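Local coordinates for positive phenol-degradative gene regulator (Ralstonia sp. E2, PDB 5FRZ), which probably senses phenols through this N-terminal zinc-containing domain and, as a sigma54-dependent, ATP-binding activator, switches on transcription of phenol-degradation genes, at residues A[111-116]-A[125-130]. Numbering follows the deposited sequence.
With 2MP (3,4-dimethylphenol), chain D.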
loop_
_atom_site.group_PDB
_atom_site.type_symbol
_atom_site.label_atom_id
_atom_site.label_comp_id
_atom_site.label_asym_id
_atom_site.label_seq_id
_atom_site.Cartn_x
_atom_site.Cartn_y
_atom_site.Cartn_z
ATOM N N THR A 111 -20.018 1.600 -9.335
ATOM C CA THR A 111 -21.451 1.688 -9.580
ATOM C C THR A 111 -21.958 0.340 -10.090
ATOM O O THR A 111 -21.518 -0.145 -11.131
ATOM C CB THR A 111 -21.801 2.815 -10.595
ATOM O OG1 THR A 111 -21.497 4.092 -10.015
ATOM C CG2 THR A 111 -23.276 2.778 -10.951
ATOM N N PRO A 112 -22.865 -0.293 -9.332
ATOM C CA PRO A 112 -23.519 -1.500 -9.852
ATOM C C PRO A 112 -24.360 -1.215 -11.090
ATOM O O PRO A 112 -25.134 -0.258 -11.096
ATOM C CB PRO A 112 -24.397 -1.949 -8.681
ATOM C CG PRO A 112 -23.688 -1.427 -7.469
ATOM C CD PRO A 112 -23.124 -0.097 -7.894
ATOM N N LEU A 113 -24.172 -2.016 -12.138
ATOM C CA LEU A 113 -25.086 -2.047 -13.275
ATOM C C LEU A 113 -26.191 -3.028 -12.932
ATOM O O LEU A 113 -27.319 -2.633 -12.634
ATOM C CB LEU A 113 -24.379 -2.467 -14.567
ATOM C CG LEU A 113 -23.176 -1.634 -15.013
ATOM C CD1 LEU A 113 -22.547 -2.246 -16.245
ATOM C CD2 LEU A 113 -23.553 -0.179 -15.273
ATOM N N THR A 114 -25.850 -4.313 -12.934
ATOM C CA THR A 114 -26.799 -5.342 -12.546
ATOM C C THR A 114 -26.154 -6.335 -11.569
ATOM O O THR A 114 -24.998 -6.739 -11.729
ATOM C CB THR A 114 -27.349 -6.078 -13.786
ATOM O OG1 THR A 114 -28.201 -7.151 -13.372
ATOM C CG2 THR A 114 -26.207 -6.632 -14.643
ATOM N N VAL A 115 -26.890 -6.696 -10.527
ATOM C CA VAL A 115 -26.382 -7.652 -9.555
ATOM C C VAL A 115 -27.429 -8.697 -9.276
ATOM O O VAL A 115 -28.557 -8.389 -8.898
ATOM C CB VAL A 115 -25.960 -6.988 -8.235
ATOM C CG1 VAL A 115 -25.550 -8.047 -7.216
ATOM C CG2 VAL A 115 -24.814 -6.025 -8.477
ATOM N N ASP A 116 -27.028 -9.942 -9.492
ATOM C CA ASP A 116 -27.856 -11.101 -9.276
ATOM C C ASP A 116 -27.024 -12.017 -8.363
ATOM O O ASP A 116 -25.974 -12.521 -8.769
ATOM C CB ASP A 116 -28.219 -11.732 -10.640
ATOM C CG ASP A 116 -28.802 -13.128 -10.536
ATOM O OD1 ASP A 116 -29.334 -13.497 -9.468
ATOM O OD2 ASP A 116 -28.726 -13.867 -11.552
ATOM N N HIS A 125 -24.100 -13.351 -10.645
ATOM C CA HIS A 125 -23.800 -12.672 -11.892
ATOM C C HIS A 125 -23.803 -11.189 -11.671
ATOM O O HIS A 125 -24.862 -10.621 -11.431
ATOM C CB HIS A 125 -24.817 -13.021 -12.972
ATOM C CG HIS A 125 -24.506 -12.389 -14.289
ATOM N ND1 HIS A 125 -23.836 -13.054 -15.290
ATOM C CD2 HIS A 125 -24.738 -11.141 -14.753
ATOM C CE1 HIS A 125 -23.688 -12.248 -16.326
ATOM N NE2 HIS A 125 -24.226 -11.081 -16.025
ATOM N N GLY A 126 -22.635 -10.552 -11.770
ATOM C CA GLY A 126 -22.509 -9.137 -11.431
ATOM C C GLY A 126 -21.688 -8.281 -12.391
ATOM O O GLY A 126 -20.575 -8.653 -12.782
ATOM N N GLU A 127 -22.248 -7.137 -12.782
ATOM C CA GLU A 127 -21.559 -6.187 -13.653
ATOM C C GLU A 127 -21.441 -4.843 -12.945
ATOM O O GLU A 127 -22.409 -4.363 -12.353
ATOM C CB GLU A 127 -22.292 -6.020 -14.993
ATOM C CG GLU A 127 -22.445 -7.329 -15.782
ATOM C CD GLU A 127 -23.191 -7.172 -17.116
ATOM O OE1 GLU A 127 -23.412 -6.021 -17.557
ATOM O OE2 GLU A 127 -23.548 -8.213 -17.721
ATOM N N PHE A 128 -20.259 -4.235 -13.001
ATOM C CA PHE A 128 -20.042 -2.973 -12.300
ATOM C C PHE A 128 -19.263 -1.955 -13.130
ATOM O O PHE A 128 -18.484 -2.325 -14.017
ATOM C CB PHE A 128 -19.305 -3.229 -10.977
ATOM C CG PHE A 128 -19.989 -4.234 -10.089
ATOM C CD1 PHE A 128 -19.877 -5.597 -10.337
ATOM C CD2 PHE A 128 -20.741 -3.822 -9.002
ATOM C CE1 PHE A 128 -20.521 -6.525 -9.536
ATOM C CE2 PHE A 128 -21.385 -4.750 -8.193
ATOM C CZ PHE A 128 -21.270 -6.096 -8.462
ATOM N N LEU A 129 -19.482 -0.673 -12.822
ATOM C CA LEU A 129 -18.639 0.417 -13.315
ATOM C C LEU A 129 -17.560 0.767 -12.293
ATOM O O LEU A 129 -17.824 0.820 -11.099
ATOM C CB LEU A 129 -19.475 1.668 -13.615
ATOM C CG LEU A 129 -20.473 1.628 -14.776
ATOM C CD1 LEU A 129 -21.190 2.977 -14.939
ATOM C CD2 LEU A 129 -19.768 1.261 -16.068
ATOM N N TRP A 130 -16.351 1.005 -12.778
ATOM C CA TRP A 130 -15.272 1.536 -11.964
ATOM C C TRP A 130 -14.925 2.921 -12.459
ATOM O O TRP A 130 -14.567 3.103 -13.629
ATOM C CB TRP A 130 -14.035 0.656 -12.038
ATOM C CG TRP A 130 -14.010 -0.486 -11.057
ATOM C CD1 TRP A 130 -14.789 -0.651 -9.946
ATOM C CD2 TRP A 130 -13.147 -1.615 -11.116
ATOM N NE1 TRP A 130 -14.456 -1.828 -9.304
ATOM C CE2 TRP A 130 -13.445 -2.435 -10.007
ATOM C CE3 TRP A 130 -12.141 -2.014 -11.999
ATOM C CZ2 TRP A 130 -12.766 -3.623 -9.758
ATOM C CZ3 TRP A 130 -11.472 -3.209 -11.749
ATOM C CH2 TRP A 130 -11.793 -3.994 -10.645
HETATM O O1 2MP D . -14.526 -2.724 -6.660
HETATM C C1 2MP D . -15.218 -3.870 -6.259
HETATM C C2 2MP D . -14.920 -4.524 -5.064
HETATM C C3 2MP D . -15.624 -5.664 -4.695
HETATM C C4 2MP D . -16.622 -6.126 -5.536
HETATM C C5 2MP D . -16.901 -5.459 -6.708
HETATM C C6 2MP D . -16.211 -4.328 -7.093
HETATM C C7 2MP D . -17.438 -7.365 -5.209
HETATM C C8 2MP D . -17.978 -5.983 -7.599
#
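Thr111 and Leu129 exchange two backbone hydrogen bonds, Asp116 and His125 two more, as strand 114-116 runs antiparallel to 125-130 (axes 4.8 Å apart at closest, at 160°), and between these pairs Leu113 and Thr114 both face Glu127, making a classic beta bulge. Glu127 O takes the Leu113 N-H at 2.9 Å and a weak, longer bond from Thr114 N, while Glu127 N donates almost straight to Thr114 O (172°).

At the bulge the Leu113 side chain reaches over the neighbouring strand: its CD2 lies 3.6 Å from Leu129 CG, the two side chains at about a right angle, and its CD1 meets Glu127 CB. Thr114 CG2 lies against the extended Glu127 side chain, whose OE2 accepts a weak bond from His125 NE2.

On the other face, Pro112 and Val115 approach the Phe128 ring obliquely, Val115 CG2 coming to 3.5 Å from Phe128 CZ. Methyl C8 of 3,4-dimethylphenol sits over the centre of one Phe128 ring face, 3.2 Å above the ring plane. Trp130 NE1 donates to the phenol O1 at 2.8 Å in a bent bond (144°), O1 lying at the indole edge.

Strand 123-131 thus pairs with bulged edge strand 109-118 and with strand 185-191, which carries zinc ligand Cys185, and Phe128 and Trp130 form part of the phenol-binding pocket.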